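PDB 3QR0: phospholipase C-beta (PLC-beta) from Sepia officinalis, which is a multidomain protein of the phospholipase C-beta family, combining PH, EF-hand-like and C2 domains with a TIM barrel that carries a calcium ion. Local coordinates for residues S182-K185 / D186-A189; N244-T247 / V248-R251; L279-D282 / Y283-V287; I494-E497 / K498-G502; V524-T527 / T528-Q531. All blocks are in the same frame, centred on the assembly; numbering follows the deposited sequence.

Each of the five contacts closes a single turn, and they follow one another in series without nesting or crossing. Contact 1 starts helix 185-198 in the EF-hand-like region and faces residues of the C2 domain. Contact 2 caps helix 247-257 where the short strand about 245-246 gives way to it, and contact 3 lies within helix 273-288. These two touch, with T247 and F250 packing on I280 and F250 also on Y283, tying the two successive helices together. Some 62 to 64 Å from these two, centre to centre, contact 4 ends helix 488-501 beside the TIM barrel, and contact 5 starts helix 529-535. Contacts 4 and 5 do not touch; their centres are about 17 Å apart.

Contact 1: residues S182-K185 / D186-A189; sequences SKDK and DDRA
The carboxylate oxygen OD2 of D184 is gripped by two backbone amides from the first turn of helix 185-198. D187 N donates to D184 OD2 over 3.2 Å with a fairly straight N-H...O angle of 157°; D184 OD2 receives this bond on its anti lone pair, the one turned from OD1. D186 N lies nearer to D184 OD2, at 2.9 Å, but its bond is bent and weak. With chi1 at -175°, CG of D184 swings opposite its own backbone N and beside the carbonyl carbon, which folds the carboxylate over the helix start. D184 is thus the N-cap, and its backbone serves the same turn: R188 N donates to D184 O at 2.9 Å. One residue on, A189 N donates to K185 O at 3.1 Å.

A second layer comes from the loop before the helix. OG of S182 lies 3.3 Å from CB of D187, while its hydrogen bond goes to D664 O of the C2 domain. The extended R188 chain runs back past D184 O, its CG 3.2 Å from that oxygen, and its NE makes a weak bond of 3.2 Å to S182 O. Q666 touches D184, D186 and D187, so the cap joins the EF-hand-like region to the C2 domain.

Three acidic groups gather at this helix start, with D184 OD2 only 3.6 Å from D187 OD1. Their mutual repulsion is probably eased by the amide N-H groups and by the positive end of the helix dipole, which would favour negative charge here.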
loop_
_atom_site.group_PDB
_atom_site.type_symbol
_atom_site.label_atom_id
_atom_site.label_comp_id
_atom_site.label_asym_id
_atom_site.label_seq_id
_atom_site.Cartn_x
_atom_site.Cartn_y
_atom_site.Cartn_z
ATOM N N SER A 182 7.256 -24.672 7.731
ATOM C CA SER A 182 6.405 -24.964 8.895
ATOM C C SER A 182 7.161 -25.258 10.194
ATOM O O SER A 182 8.282 -25.774 10.177
ATOM C CB SER A 182 5.476 -26.142 8.576
ATOM O OG SER A 182 4.457 -26.273 9.551
ATOM N N LYS A 183 6.519 -24.914 11.311
ATOM C CA LYS A 183 6.982 -25.272 12.652
ATOM C C LYS A 183 6.159 -26.424 13.233
ATOM O O LYS A 183 6.419 -26.868 14.353
ATOM C CB LYS A 183 6.882 -24.060 13.585
ATOM C CG LYS A 183 7.715 -22.864 13.147
ATOM C CD LYS A 183 7.523 -21.667 14.078
ATOM C CE LYS A 183 8.448 -20.517 13.699
ATOM N NZ LYS A 183 8.259 -19.325 14.578
ATOM N N ASP A 184 5.177 -26.909 12.471
ATOM C CA ASP A 184 4.263 -27.954 12.932
ATOM C C ASP A 184 4.778 -29.350 12.570
ATOM O O ASP A 184 5.265 -29.572 11.461
ATOM C CB ASP A 184 2.876 -27.732 12.325
ATOM C CG ASP A 184 1.844 -28.702 12.857
ATOM O OD1 ASP A 184 1.152 -28.351 13.837
ATOM O OD2 ASP A 184 1.729 -29.815 12.303
ATOM N N LYS A 185 4.646 -30.285 13.511
ATOM C CA LYS A 185 5.166 -31.648 13.345
ATOM C C LYS A 185 4.470 -32.436 12.231
ATOM O O LYS A 185 5.132 -33.145 11.467
ATOM C CB LYS A 185 5.091 -32.424 14.672
ATOM C CG LYS A 185 3.677 -32.684 15.193
ATOM C CD LYS A 185 3.692 -33.240 16.609
ATOM C CE LYS A 185 2.276 -33.403 17.148
ATOM N NZ LYS A 185 2.254 -34.031 18.496
ATOM N N ASP A 186 3.147 -32.310 12.137
ATOM C CA ASP A 186 2.380 -33.011 11.105
ATOM C C ASP A 186 2.710 -32.477 9.713
ATOM O O ASP A 186 2.833 -33.246 8.760
ATOM C CB ASP A 186 0.872 -32.896 11.360
ATOM C CG ASP A 186 0.425 -33.627 12.620
ATOM O OD1 ASP A 186 1.144 -34.539 13.085
ATOM O OD2 ASP A 186 -0.661 -33.292 13.144
ATOM N N ASP A 187 2.855 -31.160 9.605
ATOM C CA ASP A 187 3.188 -30.520 8.331
ATOM C C ASP A 187 4.618 -30.838 7.893
ATOM O O ASP A 187 4.891 -30.985 6.700
ATOM C CB ASP A 187 2.979 -29.007 8.425
ATOM C CG ASP A 187 1.522 -28.630 8.647
ATOM O OD1 ASP A 187 0.683 -29.542 8.839
ATOM O OD2 ASP A 187 1.214 -27.419 8.635
ATOM N N ARG A 188 5.525 -30.943 8.862
ATOM C CA ARG A 188 6.901 -31.357 8.590
ATOM C C ARG A 188 6.949 -32.788 8.056
ATOM O O ARG A 188 7.789 -33.110 7.213
ATOM C CB ARG A 188 7.765 -31.222 9.849
ATOM C CG ARG A 188 8.178 -29.794 10.137
ATOM C CD ARG A 188 8.740 -29.631 11.533
ATOM N NE ARG A 188 9.517 -28.396 11.633
ATOM C CZ ARG A 188 10.824 -28.285 11.387
ATOM N NH1 ARG A 188 11.555 -29.340 11.031
ATOM N NH2 ARG A 188 11.410 -27.101 11.505
ATOM N N ALA A 189 6.041 -33.633 8.543
ATOM C CA ALA A 189 5.897 -34.998 8.036
ATOM C C ALA A 189 5.393 -34.997 6.591
ATOM O O ALA A 189 5.849 -35.799 5.773
ATOM C CB ALA A 189 4.954 -35.805 8.928
#

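Contact 2: residues N244-T247 / V248-R251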
loop_
_atom_site.group_PDB
_atom_site.type_symbol
_atom_site.label_atom_id
_atom_site.label_comp_id
_atom_site.label_asym_id
_atom_site.label_seq_id
_atom_site.Cartn_x
_atom_site.Cartn_y
_atom_site.Cartn_z
ATOM N N ASN A 244 -7.452 -33.544 -22.433
ATOM C CA ASN A 244 -6.638 -32.365 -22.165
ATOM C C ASN A 244 -7.302 -31.074 -22.660
ATOM O O ASN A 244 -8.205 -31.107 -23.498
ATOM C CB ASN A 244 -5.244 -32.521 -22.776
ATOM C CG ASN A 244 -4.378 -33.521 -22.019
ATOM O OD1 ASN A 244 -4.487 -33.664 -20.800
ATOM N ND2 ASN A 244 -3.505 -34.207 -22.741
ATOM N N ILE A 245 -6.871 -29.945 -22.108
ATOM C CA ILE A 245 -7.341 -28.641 -22.562
ATOM C C ILE A 245 -6.610 -28.325 -23.863
ATOM O O ILE A 245 -5.386 -28.198 -23.871
ATOM C CB ILE A 245 -7.059 -27.534 -21.518
ATOM C CG1 ILE A 245 -7.825 -27.806 -20.216
ATOM C CG2 ILE A 245 -7.446 -26.161 -22.058
ATOM C CD1 ILE A 245 -7.463 -26.856 -19.078
ATOM N N THR A 246 -7.361 -28.231 -24.960
ATOM C CA THR A 246 -6.785 -27.912 -26.268
ATOM C C THR A 246 -6.467 -26.416 -26.374
ATOM O O THR A 246 -6.931 -25.616 -25.559
ATOM C CB THR A 246 -7.732 -28.305 -27.420
ATOM O OG1 THR A 246 -8.922 -27.507 -27.366
ATOM C CG2 THR A 246 -8.107 -29.792 -27.341
ATOM N N THR A 247 -5.675 -26.052 -27.381
ATOM C CA THR A 247 -5.341 -24.652 -27.662
ATOM C C THR A 247 -6.581 -23.764 -27.753
ATOM O O THR A 247 -6.619 -22.681 -27.171
ATOM C CB THR A 247 -4.549 -24.524 -28.978
ATOM O OG1 THR A 247 -3.311 -25.231 -28.857
ATOM C CG2 THR A 247 -4.271 -23.059 -29.313
ATOM N N VAL A 248 -7.594 -24.237 -28.468
ATOM C CA VAL A 248 -8.829 -23.479 -28.665
ATOM C C VAL A 248 -9.618 -23.350 -27.358
ATOM O O VAL A 248 -10.145 -22.278 -27.054
ATOM C CB VAL A 248 -9.695 -24.106 -29.770
ATOM C CG1 VAL A 248 -11.037 -23.404 -29.877
ATOM C CG2 VAL A 248 -8.959 -24.030 -31.101
ATOM N N MET A 249 -9.672 -24.428 -26.577
ATOM C CA MET A 249 -10.311 -24.388 -25.259
ATOM C C MET A 249 -9.604 -23.418 -24.316
ATOM O O MET A 249 -10.252 -22.716 -23.544
ATOM C CB MET A 249 -10.340 -25.777 -24.619
ATOM C CG MET A 249 -11.310 -26.747 -25.253
ATOM S SD MET A 249 -11.063 -28.414 -24.596
ATOM C CE MET A 249 -12.052 -29.353 -25.753
ATOM N N PHE A 250 -8.275 -23.388 -24.372
ATOM C CA PHE A 250 -7.501 -22.488 -23.529
ATOM C C PHE A 250 -7.725 -21.035 -23.960
ATOM O O PHE A 250 -7.909 -20.153 -23.120
ATOM C CB PHE A 250 -6.010 -22.867 -23.564
ATOM C CG PHE A 250 -5.173 -22.181 -22.511
ATOM C CD1 PHE A 250 -5.554 -22.197 -21.171
ATOM C CD2 PHE A 250 -3.989 -21.540 -22.856
ATOM C CE1 PHE A 250 -4.779 -21.567 -20.203
ATOM C CE2 PHE A 250 -3.207 -20.914 -21.894
ATOM C CZ PHE A 250 -3.602 -20.923 -20.566
ATOM N N ARG A 251 -7.724 -20.797 -25.265
ATOM C CA ARG A 251 -7.973 -19.468 -25.820
ATOM C C ARG A 251 -9.315 -18.907 -25.343
ATOM O O ARG A 251 -9.398 -17.771 -24.882
ATOM C CB ARG A 251 -7.962 -19.537 -27.343
ATOM C CG ARG A 251 -8.104 -18.183 -28.045
ATOM C CD ARG A 251 -8.586 -18.380 -29.456
ATOM N NE ARG A 251 -9.948 -18.896 -29.472
ATOM C CZ ARG A 251 -10.562 -19.401 -30.536
ATOM N NH1 ARG A 251 -9.950 -19.474 -31.713
ATOM N NH2 ARG A 251 -11.805 -19.839 -30.420
#
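T246 and M249 meet at the N-cap of helix 247-257, where a short, weakly bonded strand about 245-246, antiparallel to 296-297, leads into the helix. Two short loop strands paired beside helices are in keeping with the EF-hand-like character of this region. The side chains of T246 and M249 lie across each other at a slant. OG1 of T246 sits between its own backbone N and carbonyl carbon, chi1 65°, which turns the hydroxyl oxygen to the open end of the helix. There it accepts from M249 N at 3.3 Å with a nearly straight N-H...O angle of 163°. The backbone continues the grip: F250 N donates to T246 O at 2.9 Å, almost in line with the carbonyl bond, and R251 N donates to T247 O, also at 2.9 Å.

I245 approaches from the strand, its chain again slanting across that of M249. Only the CG2 branch does the touching: it lies 3.9 Å from M249 CB and 3.9 Å from F250 CB, wedged where these two side chains leave the helix. The F250 ring is carried away from this junction to meet F305 edge-to-face and to pack on I280 and Y283. R251 likewise extends outward, to a salt bridge with D273, while T247 rests on helix 273-288.

M249 is extended beyond CG and crosses close to the T246 hydroxyl. Its CG comes to 3.3 Å from T246 OG1, and its SD lies 3.6 Å from the same oxygen.

Contact 3: residues L279-D282 / Y283-V287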
loop_
_atom_site.group_PDB
_atom_site.type_symbol
_atom_site.label_atom_id
_atom_site.label_comp_id
_atom_site.label_asym_id
_atom_site.label_seq_id
_atom_site.Cartn_x
_atom_site.Cartn_y
_atom_site.Cartn_z
ATOM N N LEU A 279 1.996 -20.529 -25.324
ATOM C CA LEU A 279 1.882 -20.533 -23.863
ATOM C C LEU A 279 1.755 -21.954 -23.311
ATOM O O LEU A 279 2.381 -22.294 -22.295
ATOM C CB LEU A 279 0.682 -19.697 -23.402
ATOM C CG LEU A 279 0.791 -18.179 -23.586
ATOM C CD1 LEU A 279 -0.530 -17.518 -23.215
ATOM C CD2 LEU A 279 1.929 -17.588 -22.774
ATOM N N ILE A 280 0.942 -22.774 -23.972
ATOM C CA ILE A 280 0.771 -24.169 -23.562
ATOM C C ILE A 280 2.126 -24.894 -23.571
ATOM O O ILE A 280 2.462 -25.596 -22.617
ATOM C CB ILE A 280 -0.263 -24.906 -24.446
ATOM C CG1 ILE A 280 -1.673 -24.410 -24.119
ATOM C CG2 ILE A 280 -0.183 -26.421 -24.242
ATOM C CD1 ILE A 280 -2.740 -24.882 -25.080
ATOM N N ASN A 281 2.903 -24.696 -24.638
ATOM C CA ASN A 281 4.251 -25.259 -24.723
ATOM C C ASN A 281 5.139 -24.815 -23.560
ATOM O O ASN A 281 5.901 -25.619 -23.029
ATOM C CB ASN A 281 4.934 -24.900 -26.048
ATOM C CG ASN A 281 6.336 -25.484 -26.151
ATOM O OD1 ASN A 281 6.507 -26.704 -26.224
ATOM N ND2 ASN A 281 7.344 -24.620 -26.129
ATOM N N ASP A 282 5.041 -23.543 -23.180
ATOM C CA ASP A 282 5.788 -23.017 -22.038
ATOM C C ASP A 282 5.460 -23.781 -20.765
ATOM O O ASP A 282 6.354 -24.233 -20.067
ATOM C CB ASP A 282 5.489 -21.527 -21.804
ATOM C CG ASP A 282 6.142 -20.617 -22.837
ATOM O OD1 ASP A 282 7.173 -21.011 -23.427
ATOM O OD2 ASP A 282 5.624 -19.494 -23.049
ATOM N N TYR A 283 4.171 -23.925 -20.473
ATOM C CA TYR A 283 3.739 -24.502 -19.202
ATOM C C TYR A 283 3.971 -26.010 -19.192
ATOM O O TYR A 283 4.436 -26.563 -18.194
ATOM C CB TYR A 283 2.267 -24.171 -18.911
ATOM C CG TYR A 283 1.903 -22.700 -19.089
ATOM C CD1 TYR A 283 2.757 -21.690 -18.657
ATOM C CD2 TYR A 283 0.700 -22.326 -19.679
ATOM C CE1 TYR A 283 2.426 -20.347 -18.815
ATOM C CE2 TYR A 283 0.364 -20.983 -19.848
ATOM C CZ TYR A 283 1.232 -20.000 -19.409
ATOM O OH TYR A 283 0.911 -18.667 -19.568
ATOM N N GLU A 284 3.663 -26.662 -20.311
ATOM C CA GLU A 284 3.873 -28.100 -20.444
ATOM C C GLU A 284 5.350 -28.483 -20.462
ATOM O O GLU A 284 5.708 -29.547 -19.972
ATOM C CB GLU A 284 3.168 -28.637 -21.689
ATOM C CG GLU A 284 1.673 -28.725 -21.524
ATOM C CD GLU A 284 1.272 -29.698 -20.424
ATOM O OE1 GLU A 284 1.831 -30.823 -20.385
ATOM O OE2 GLU A 284 0.408 -29.335 -19.596
ATOM N N SER A 285 6.198 -27.622 -21.022
ATOM C CA SER A 285 7.651 -27.803 -20.935
ATOM C C SER A 285 8.112 -27.849 -19.479
ATOM O O SER A 285 8.866 -28.745 -19.086
ATOM C CB SER A 285 8.385 -26.675 -21.666
ATOM O OG SER A 285 8.182 -26.764 -23.065
ATOM N N ALA A 286 7.648 -26.879 -18.691
ATOM C CA ALA A 286 7.987 -26.783 -17.269
ATOM C C ALA A 286 7.492 -27.972 -16.439
ATOM O O ALA A 286 8.188 -28.427 -15.534
ATOM C CB ALA A 286 7.442 -25.478 -16.684
ATOM N N VAL A 287 6.304 -28.480 -16.755
ATOM C CA VAL A 287 5.677 -29.527 -15.945
ATOM C C VAL A 287 5.902 -30.956 -16.461
ATOM O O VAL A 287 6.052 -31.873 -15.654
ATOM C CB VAL A 287 4.170 -29.252 -15.785
ATOM C CG1 VAL A 287 3.451 -30.460 -15.211
ATOM C CG2 VAL A 287 3.959 -28.023 -14.898
#
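Hydrogen bonds within helix 273-288 centre on N281 O, which takes two from one residue. S285 N reaches N281 O at 2.9 Å, and the hydroxyl S285 OG donates to it at 2.6 Å; the two donors come from opposite faces of the carbonyl plane. With chi1 at -69°, OG lies beside the backbone N of S285, folded back on the preceding turn. The regular helical bonds run alongside, the shortest from E284 N to I280 O at 2.8 Å.

Ring contacts form on another face of the helix. Y283 lies side by side with L279 and lays one ring face over L279 O, which stands 3.1 Å above the plane toward the rim. The apolar contact is L279 CB to Y283 CE2, 3.8 Å. Separately, the methyl L279 CD2 sits beside the tyrosine hydroxyl, 3.5 Å from Y283 OH. L297 of strand 296-297 touches I280, Y283 and E284.

Polar partners lie beyond the turn. K292 NZ bonds both S285 OG and N281 OD1, and E284 OE2 bonds T298 OG1. The lysine would probably polarise the S285 hydroxyl, strengthening its donation to N281 O.

Contact 4: residues I494-E497 / K498-G502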
loop_
_atom_site.group_PDB
_atom_site.type_symbol
_atom_site.label_atom_id
_atom_site.label_comp_id
_atom_site.label_asym_id
_atom_site.label_seq_id
_atom_site.Cartn_x
_atom_site.Cartn_y
_atom_site.Cartn_z
ATOM N N ILE A 494 -22.219 24.700 14.199
ATOM C CA ILE A 494 -20.902 25.293 14.003
ATOM C C ILE A 494 -20.054 25.181 15.272
ATOM O O ILE A 494 -18.860 24.895 15.198
ATOM C CB ILE A 494 -21.015 26.774 13.573
ATOM C CG1 ILE A 494 -21.526 26.866 12.133
ATOM C CG2 ILE A 494 -19.665 27.483 13.684
ATOM C CD1 ILE A 494 -21.941 28.265 11.726
ATOM N N GLU A 495 -20.675 25.398 16.430
ATOM C CA GLU A 495 -19.972 25.271 17.709
ATOM C C GLU A 495 -19.480 23.838 17.923
ATOM O O GLU A 495 -18.365 23.629 18.397
ATOM C CB GLU A 495 -20.874 25.721 18.869
ATOM C CG GLU A 495 -20.311 25.486 20.279
ATOM C CD GLU A 495 -19.184 26.441 20.667
ATOM O OE1 GLU A 495 -18.580 27.085 19.776
ATOM O OE2 GLU A 495 -18.901 26.545 21.884
ATOM N N LYS A 496 -20.309 22.861 17.569
ATOM C CA LYS A 496 -19.925 21.457 17.674
ATOM C C LYS A 496 -18.779 21.126 16.721
ATOM O O LYS A 496 -17.857 20.398 17.086
ATOM C CB LYS A 496 -21.118 20.545 17.384
ATOM C CG LYS A 496 -20.883 19.067 17.708
ATOM C CD LYS A 496 -20.780 18.829 19.209
ATOM C CE LYS A 496 -20.954 17.354 19.574
ATOM N NZ LYS A 496 -19.817 16.513 19.094
ATOM N N GLU A 497 -18.856 21.649 15.497
ATOM C CA GLU A 497 -17.783 21.485 14.512
ATOM C C GLU A 497 -16.471 22.015 15.089
ATOM O O GLU A 497 -15.452 21.336 15.041
ATOM C CB GLU A 497 -18.122 22.213 13.200
ATOM C CG GLU A 497 -19.233 21.560 12.379
ATOM C CD GLU A 497 -19.760 22.439 11.237
ATOM O OE1 GLU A 497 -19.258 23.572 11.040
ATOM O OE2 GLU A 497 -20.688 21.986 10.526
ATOM N N LYS A 498 -16.513 23.215 15.663
ATOM C CA LYS A 498 -15.318 23.829 16.252
ATOM C C LYS A 498 -14.752 23.018 17.421
ATOM O O LYS A 498 -13.538 22.852 17.527
ATOM C CB LYS A 498 -15.604 25.272 16.678
ATOM C CG LYS A 498 -15.741 26.204 15.488
ATOM C CD LYS A 498 -16.075 27.629 15.887
ATOM C CE LYS A 498 -16.280 28.485 14.638
ATOM N NZ LYS A 498 -16.920 29.792 14.945
ATOM N N LYS A 499 -15.631 22.502 18.277
ATOM C CA LYS A 499 -15.214 21.644 19.389
ATOM C C LYS A 499 -14.538 20.372 18.896
ATOM O O LYS A 499 -13.479 19.994 19.398
ATOM C CB LYS A 499 -16.406 21.275 20.276
ATOM C CG LYS A 499 -16.911 22.418 21.128
ATOM C CD LYS A 499 -18.025 21.963 22.067
ATOM C CE LYS A 499 -18.589 23.128 22.858
ATOM N NZ LYS A 499 -19.162 22.669 24.150
ATOM N N ASP A 500 -15.152 19.721 17.910
ATOM C CA ASP A 500 -14.604 18.491 17.341
ATOM C C ASP A 500 -13.256 18.718 16.645
ATOM O O ASP A 500 -12.454 17.792 16.532
ATOM C CB ASP A 500 -15.603 17.858 16.361
ATOM C CG ASP A 500 -16.816 17.245 17.059
ATOM O OD1 ASP A 500 -16.886 17.271 18.307
ATOM O OD2 ASP A 500 -17.711 16.730 16.352
ATOM N N ALA A 501 -13.011 19.948 16.191
ATOM C CA ALA A 501 -11.758 20.309 15.514
ATOM C C ALA A 501 -10.553 20.358 16.454
ATOM O O ALA A 501 -9.409 20.286 16.000
ATOM C CB ALA A 501 -11.910 21.653 14.800
ATOM N N GLY A 502 -10.804 20.494 17.755
ATOM C CA GLY A 502 -9.740 20.454 18.750
ATOM C C GLY A 502 -8.816 21.642 18.594
ATOM O O GLY A 502 -9.281 22.768 18.391
#
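K496 reaches one turn along helix 488-501 to D500, its side chain lying across that of the aspartate. Beyond CB, the chi1 of -170° puts CG opposite the backbone N, 4.2 Å from D500 OD2. The chain then turns at chi2 (69°) and again at the end, chi4 (68°), which curls the ammonium round to the carboxylate. At the tip, NZ forms a salt bridge, 3.1 Å to D500 OD1 on its syn lone pair, with a weak second bond of 3.5 Å to D500 OD2.

This is a bridge between residues i and i+4, in the last turn of a helix that stands beside the TIM barrel. D500 OD2 also bonds T547 OG1, and E497 OE2 bonds N551 ND2, both in helix 546-555. The A501 side chain comes within about 9 Å of the calcium ion.

On the other faces, K498 runs extended beside I494, its CE 3.7 Å from I494 CG2. OE2 of E495 lies 3.6 Å from CE of K499, but K499 NZ stays 4.5 Å from E495 OE2, beyond a salt bridge. D500 N donates to K496 O at 2.9 Å, and past A501 the chain leaves the helix at G502, where phi turns positive.

Contact 5: residues V524-T527 / T528-Q531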
loop_
_atom_site.group_PDB
_atom_site.type_symbol
_atom_site.label_atom_id
_atom_site.label_comp_id
_atom_site.label_asym_id
_atom_site.label_seq_id
_atom_site.Cartn_x
_atom_site.Cartn_y
_atom_site.Cartn_z
ATOM N N VAL A 524 -8.909 28.696 3.827
ATOM C CA VAL A 524 -9.812 29.781 4.186
ATOM C C VAL A 524 -11.019 29.231 4.931
ATOM O O VAL A 524 -11.362 28.052 4.801
ATOM C CB VAL A 524 -10.304 30.566 2.942
ATOM C CG1 VAL A 524 -9.125 31.186 2.194
ATOM C CG2 VAL A 524 -11.127 29.667 2.016
ATOM N N HIS A 525 -11.643 30.101 5.717
ATOM C CA HIS A 525 -12.899 29.821 6.407
ATOM C C HIS A 525 -13.986 29.466 5.384
ATOM O O HIS A 525 -14.239 30.236 4.465
ATOM C CB HIS A 525 -13.283 31.078 7.212
ATOM C CG HIS A 525 -14.578 30.975 7.955
ATOM N ND1 HIS A 525 -14.701 30.300 9.152
ATOM C CD2 HIS A 525 -15.797 31.505 7.696
ATOM C CE1 HIS A 525 -15.948 30.392 9.580
ATOM N NE2 HIS A 525 -16.633 31.120 8.716
ATOM N N PHE A 526 -14.607 28.295 5.523
ATOM C CA PHE A 526 -15.701 27.910 4.629
ATOM C C PHE A 526 -16.981 28.642 5.042
ATOM O O PHE A 526 -17.298 28.726 6.224
ATOM C CB PHE A 526 -15.927 26.396 4.660
ATOM C CG PHE A 526 -16.917 25.912 3.634
ATOM C CD1 PHE A 526 -16.492 25.495 2.379
ATOM C CD2 PHE A 526 -18.278 25.889 3.918
ATOM C CE1 PHE A 526 -17.406 25.056 1.428
ATOM C CE2 PHE A 526 -19.197 25.456 2.975
ATOM C CZ PHE A 526 -18.764 25.034 1.730
ATOM N N THR A 527 -17.700 29.188 4.067
ATOM C CA THR A 527 -18.981 29.841 4.338
ATOM C C THR A 527 -20.097 29.013 3.709
ATOM O O THR A 527 -20.782 28.277 4.415
ATOM C CB THR A 527 -19.002 31.304 3.846
ATOM O OG1 THR A 527 -18.638 31.366 2.463
ATOM C CG2 THR A 527 -18.025 32.141 4.651
ATOM N N THR A 528 -20.266 29.126 2.390
ATOM C CA THR A 528 -21.228 28.310 1.640
ATOM C C THR A 528 -20.639 27.892 0.293
ATOM O O THR A 528 -19.650 28.464 -0.168
ATOM C CB THR A 528 -22.530 29.085 1.336
ATOM O OG1 THR A 528 -22.233 30.211 0.503
ATOM C CG2 THR A 528 -23.216 29.557 2.614
ATOM N N PHE A 529 -21.271 26.911 -0.346
ATOM C CA PHE A 529 -20.887 26.517 -1.698
ATOM C C PHE A 529 -21.198 27.625 -2.718
ATOM O O PHE A 529 -20.420 27.863 -3.644
ATOM C CB PHE A 529 -21.573 25.206 -2.091
ATOM C CG PHE A 529 -21.070 24.006 -1.327
ATOM C CD1 PHE A 529 -21.918 23.279 -0.505
ATOM C CD2 PHE A 529 -19.743 23.614 -1.425
ATOM C CE1 PHE A 529 -21.456 22.167 0.193
ATOM C CE2 PHE A 529 -19.269 22.510 -0.726
ATOM C CZ PHE A 529 -20.129 21.784 0.085
ATOM N N GLU A 530 -22.327 28.303 -2.538
ATOM C CA GLU A 530 -22.693 29.433 -3.391
ATOM C C GLU A 530 -21.589 30.499 -3.370
ATOM O O GLU A 530 -21.191 31.009 -4.418
ATOM C CB GLU A 530 -24.029 30.034 -2.935
ATOM C CG GLU A 530 -24.708 30.955 -3.952
ATOM C CD GLU A 530 -24.109 32.358 -4.016
ATOM O OE1 GLU A 530 -23.817 32.951 -2.952
ATOM O OE2 GLU A 530 -23.945 32.878 -5.144
ATOM N N GLN A 531 -21.091 30.817 -2.175
ATOM C CA GLN A 531 -20.025 31.815 -2.022
ATOM C C GLN A 531 -18.694 31.402 -2.646
ATOM O O GLN A 531 -18.008 32.232 -3.241
ATOM C CB GLN A 531 -19.816 32.180 -0.547
ATOM C CG GLN A 531 -20.671 33.348 -0.102
ATOM C CD GLN A 531 -20.256 34.649 -0.768
ATOM O OE1 GLN A 531 -21.031 35.259 -1.506
ATOM N NE2 GLN A 531 -19.016 35.071 -0.523
HETATM O O HOH W 1 -17.061 28.825 1.118
#
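T528, the first residue of 528-531, lies against the F526 ring, its CA 3.7 Å from F526 CE2. It is the N-cap of helix 529-535: OG1, set between its own backbone N and carbonyl carbon with chi1 at 63°, accepts from Q531 N at 3.0 Å with an N-H...O angle of 157°. At its other end, T528 O accepts at 2.9 Å from a water that itself accepts a hydrogen bond from T527 N at 3.0 Å. The water bridges the two neighbouring residues and lies over one face of the F526 ring, toward its rim.

F529 comes next and offers a ring face to the edge of F526 in a T-shaped pair, the planes at 75° and the centroids 5.0 Å apart. F526 CZ leads, 3.6 Å from F529 CE2. The turn begins the helix of a beta-alpha-beta crossover in the TIM barrel, between the adjacent parallel strands 522-523 and 540-545. K552 of helix 546-555 touches both rings, and F529 also meets F560.

Q531 returns over the start of the turn. Its CB points to the preceding segment and lies 3.3 Å from T527 OG1, while CG stays 3.8 Å from that same oxygen.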